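Local coordinates for protein AFP (Microbacterium arborescens, PDB 2YJK) that takes up and stores iron as a Dps protein of the ferritin fold, assembling into a twelve-subunit shell, at the interface of chains A and B. Numbering follows the deposited sequence. Chains: chain A/B, AFP.

The interface of chains A and B. Residues chain A 33, 36-37, 40, 44, 66; chain B 33, 36-37, 66.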
ATOM      1  N   GLN A  33      26.392  -7.509  14.439  1.00 22.40           N
ATOM      2  CA  GLN A  33      25.905  -6.389  15.195  1.00 23.06           C
ATOM      3  C   GLN A  33      26.993  -5.289  15.098  1.00 23.01           C
ATOM      4  O   GLN A  33      26.670  -4.132  15.065  1.00 23.35           O
ATOM      5  CB  GLN A  33      25.658  -6.785  16.651  1.00 24.33           C
ATOM      6  CG  GLN A  33      24.964  -5.688  17.501  1.00 26.03           C
ATOM      7  CD  GLN A  33      23.568  -5.293  16.953  1.00 31.37           C
ATOM      8  OE1 GLN A  33      23.380  -4.191  16.371  1.00 37.23           O
ATOM      9  NE2 GLN A  33      22.600  -6.168  17.137  1.00 27.82           N
ATOM     10  N   VAL A  36      26.642  -3.452  11.825  1.00 22.06           N
ATOM     11  CA  VAL A  36      25.557  -2.428  11.898  1.00 23.26           C
ATOM     12  C   VAL A  36      26.173  -1.074  12.332  1.00 22.73           C
ATOM     13  O   VAL A  36      25.965  -0.052  11.688  1.00 22.70           O
ATOM     14  CB  VAL A  36      24.424  -2.807  12.891  1.00 22.77           C
ATOM     15  CG1 VAL A  36      23.496  -1.641  13.160  1.00 24.40           C
ATOM     16  CG2 VAL A  36      23.637  -3.953  12.343  1.00 20.01           C
ATOM     17  N   VAL A  37      26.928  -1.113  13.411  1.00 22.19           N
ATOM     18  CA  VAL A  37      27.539   0.071  14.001  1.00 22.37           C
ATOM     19  C   VAL A  37      28.652   0.668  13.123  1.00 22.35           C
ATOM     20  O   VAL A  37      28.674   1.871  12.908  1.00 22.22           O
ATOM     21  CB  VAL A  37      28.112  -0.224  15.428  1.00 22.02           C
ATOM     22  CG1 VAL A  37      28.874   1.034  16.028  1.00 23.11           C
ATOM     23  CG2 VAL A  37      26.991  -0.614  16.374  1.00 23.55           C
ATOM     24  N   LYS A  40      27.227   2.134   9.923  1.00 19.24           N
ATOM     25  CA  LYS A  40      26.650   3.458  10.133  1.00 20.12           C
ATOM     26  C   LYS A  40      27.782   4.493  10.057  1.00 20.98           C
ATOM     27  O   LYS A  40      27.671   5.463   9.334  1.00 21.70           O
ATOM     28  CB  LYS A  40      25.939   3.548  11.487  1.00 18.59           C
ATOM     29  CG  LYS A  40      24.390   3.057  11.356  1.00 23.77           C
ATOM     30  CD  LYS A  40      23.588   3.826  10.245  1.00 26.38           C
ATOM     31  CE  LYS A  40      22.051   3.654  10.281  1.00 30.28           C
ATOM     32  NZ  LYS A  40      21.357   4.350   9.146  1.00 31.67           N
ATOM     33  N   TRP A  44      27.950   7.531   7.508  1.00 20.70           N
ATOM     34  CA  TRP A  44      28.033   8.964   7.892  1.00 21.13           C
ATOM     35  C   TRP A  44      29.261   9.667   7.321  1.00 21.81           C
ATOM     36  O   TRP A  44      29.186  10.854   6.878  1.00 21.74           O
ATOM     37  CB  TRP A  44      27.981   9.160   9.423  1.00 20.28           C
ATOM     38  CG  TRP A  44      26.641   8.655  10.052  1.00 20.17           C
ATOM     39  CD1 TRP A  44      25.413   8.683   9.503  1.00 18.38           C
ATOM     40  CD2 TRP A  44      26.505   7.986  11.319  1.00 22.77           C
ATOM     41  NE1 TRP A  44      24.484   8.113  10.364  1.00 23.34           N
ATOM     42  CE2 TRP A  44      25.137   7.667  11.480  1.00 21.96           C
ATOM     43  CE3 TRP A  44      27.421   7.598  12.325  1.00 22.38           C
ATOM     44  CZ2 TRP A  44      24.645   7.068  12.624  1.00 24.84           C
ATOM     45  CZ3 TRP A  44      26.912   6.982  13.506  1.00 24.52           C
ATOM     46  CH2 TRP A  44      25.548   6.708  13.621  1.00 24.40           C
ATOM     47  N   GLN A  66      21.741  -5.983  10.486  1.00 20.76           N
ATOM     48  CA  GLN A  66      20.866  -5.972  11.673  1.00 22.71           C
ATOM     49  C   GLN A  66      19.888  -7.164  11.669  1.00 24.21           C
ATOM     50  O   GLN A  66      19.652  -7.761  12.746  1.00 24.89           O
ATOM     51  CB  GLN A  66      20.061  -4.629  11.842  1.00 23.25           C
ATOM     52  CG  GLN A  66      19.241  -4.489  13.215  1.00 25.98           C
ATOM     53  CD  GLN A  66      20.192  -4.732  14.465  1.00 29.63           C
ATOM     54  OE1 GLN A  66      20.314  -5.871  14.990  1.00 27.85           O
ATOM     55  NE2 GLN A  66      20.923  -3.680  14.869  1.00 23.54           N
TER
ATOM     56  N   GLN B  33      23.249   5.183  19.667  1.00 22.30           N
ATOM     57  CA  GLN B  33      23.837   4.009  19.018  1.00 22.72           C
ATOM     58  C   GLN B  33      24.080   2.858  20.023  1.00 23.49           C
ATOM     59  O   GLN B  33      23.864   1.664  19.661  1.00 23.99           O
ATOM     60  CB  GLN B  33      25.117   4.387  18.259  1.00 22.43           C
ATOM     61  CG  GLN B  33      25.607   3.364  17.250  1.00 25.49           C
ATOM     62  CD  GLN B  33      24.547   2.999  16.193  1.00 28.70           C
ATOM     63  OE1 GLN B  33      23.928   1.930  16.261  1.00 32.01           O
ATOM     64  NE2 GLN B  33      24.299   3.887  15.272  1.00 24.83           N
ATOM     65  N   VAL B  36      20.751   1.184  20.725  1.00 20.93           N
ATOM     66  CA  VAL B  36      20.358   0.181  19.703  1.00 20.78           C
ATOM     67  C   VAL B  36      20.929  -1.224  20.069  1.00 22.28           C
ATOM     68  O   VAL B  36      20.183  -2.207  20.124  1.00 19.88           O
ATOM     69  CB  VAL B  36      20.892   0.598  18.355  1.00 20.89           C
ATOM     70  CG1 VAL B  36      20.727  -0.538  17.287  1.00 22.54           C
ATOM     71  CG2 VAL B  36      20.237   1.957  17.867  1.00 17.01           C
ATOM     72  N   VAL B  37      22.242  -1.273  20.357  1.00 22.25           N
ATOM     73  CA  VAL B  37      22.920  -2.521  20.665  1.00 22.05           C
ATOM     74  C   VAL B  37      22.466  -3.145  22.004  1.00 23.01           C
ATOM     75  O   VAL B  37      22.076  -4.318  22.064  1.00 21.19           O
ATOM     76  CB  VAL B  37      24.400  -2.267  20.705  1.00 23.52           C
ATOM     77  CG1 VAL B  37      25.173  -3.545  21.102  1.00 22.39           C
ATOM     78  CG2 VAL B  37      24.853  -1.700  19.327  1.00 20.28           C
ATOM     79  N   GLN B  66      17.938   4.137  16.770  1.00 18.82           N
ATOM     80  CA  GLN B  66      18.745   4.079  15.556  1.00 20.88           C
ATOM     81  C   GLN B  66      18.499   5.367  14.737  1.00 21.91           C
ATOM     82  O   GLN B  66      19.429   5.990  14.232  1.00 21.44           O
ATOM     83  CB  GLN B  66      18.404   2.871  14.678  1.00 20.06           C
ATOM     84  CG  GLN B  66      19.450   2.778  13.487  1.00 21.45           C
ATOM     85  CD  GLN B  66      20.941   2.713  13.964  1.00 27.20           C
ATOM     86  OE1 GLN B  66      21.678   3.737  13.900  1.00 30.72           O
ATOM     87  NE2 GLN B  66      21.416   1.512  14.350  1.00 23.84           N
TER
HETATM   88  O   HOH W   1      20.050  -0.865  13.711  1.00 18.87           O
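A:Val37 and B:Val37 meet at the centre of this two-fold, helix-to-helix Dps dimer interface, a building contact of the twelve-subunit shell, CG2 to CG2 at 3.8 Å, their side chains crossing at about a right angle. Both lie on helix 15-45 of their own chain; a short branched side chain suits a place where two copies of one helix come close. Each valine runs antiparallel alongside a glutamine of the other chain: CG1 of A:Val37 lies 4.2 Å from CG of B:Gln33. Outside this centre, A:Val36 turns CG1 towards NE2 of B:Gln66.

A glutamine amide both donates and accepts, so A:Gln33 pairs reciprocally with A:Gln66 of helix 51-78, and B:Gln33 with B:Gln66. NE2 of B:Gln33 gives a 3.0 Å hydrogen bond to OE1 of B:Gln66, in the carbonyl plane on a lone pair, while NE2 of B:Gln66 returns one to OE1 of B:Gln33. With chi2 bent to 56°, B:Gln33 brings its amide back to this mate, and the two bonds keep each nitrogen facing the other's oxygen. The broad tryptophan ring gives B:Gln33 an apolar neighbour: CH2 of A:Trp44 is 3.5 Å from its NE2, ring and amide planes 44° apart. Were B:Gln33 an alanine, the B:Gln66 amide would probably lose both bonds of its pair and be held less firmly, with a gap beside A:Val37 and A:Trp44.

A:Lys40, also part of the iron(II) oxide pocket, suits the rim because its methylenes pack while its amine, NZ, extends beyond them: CE lies 3.6 Å from OE1 of B:Gln66. Water 1 bridges the chains, 3.2 Å from NE2 of A:Gln66 and 2.8 Å from NE2 of B:Gln66.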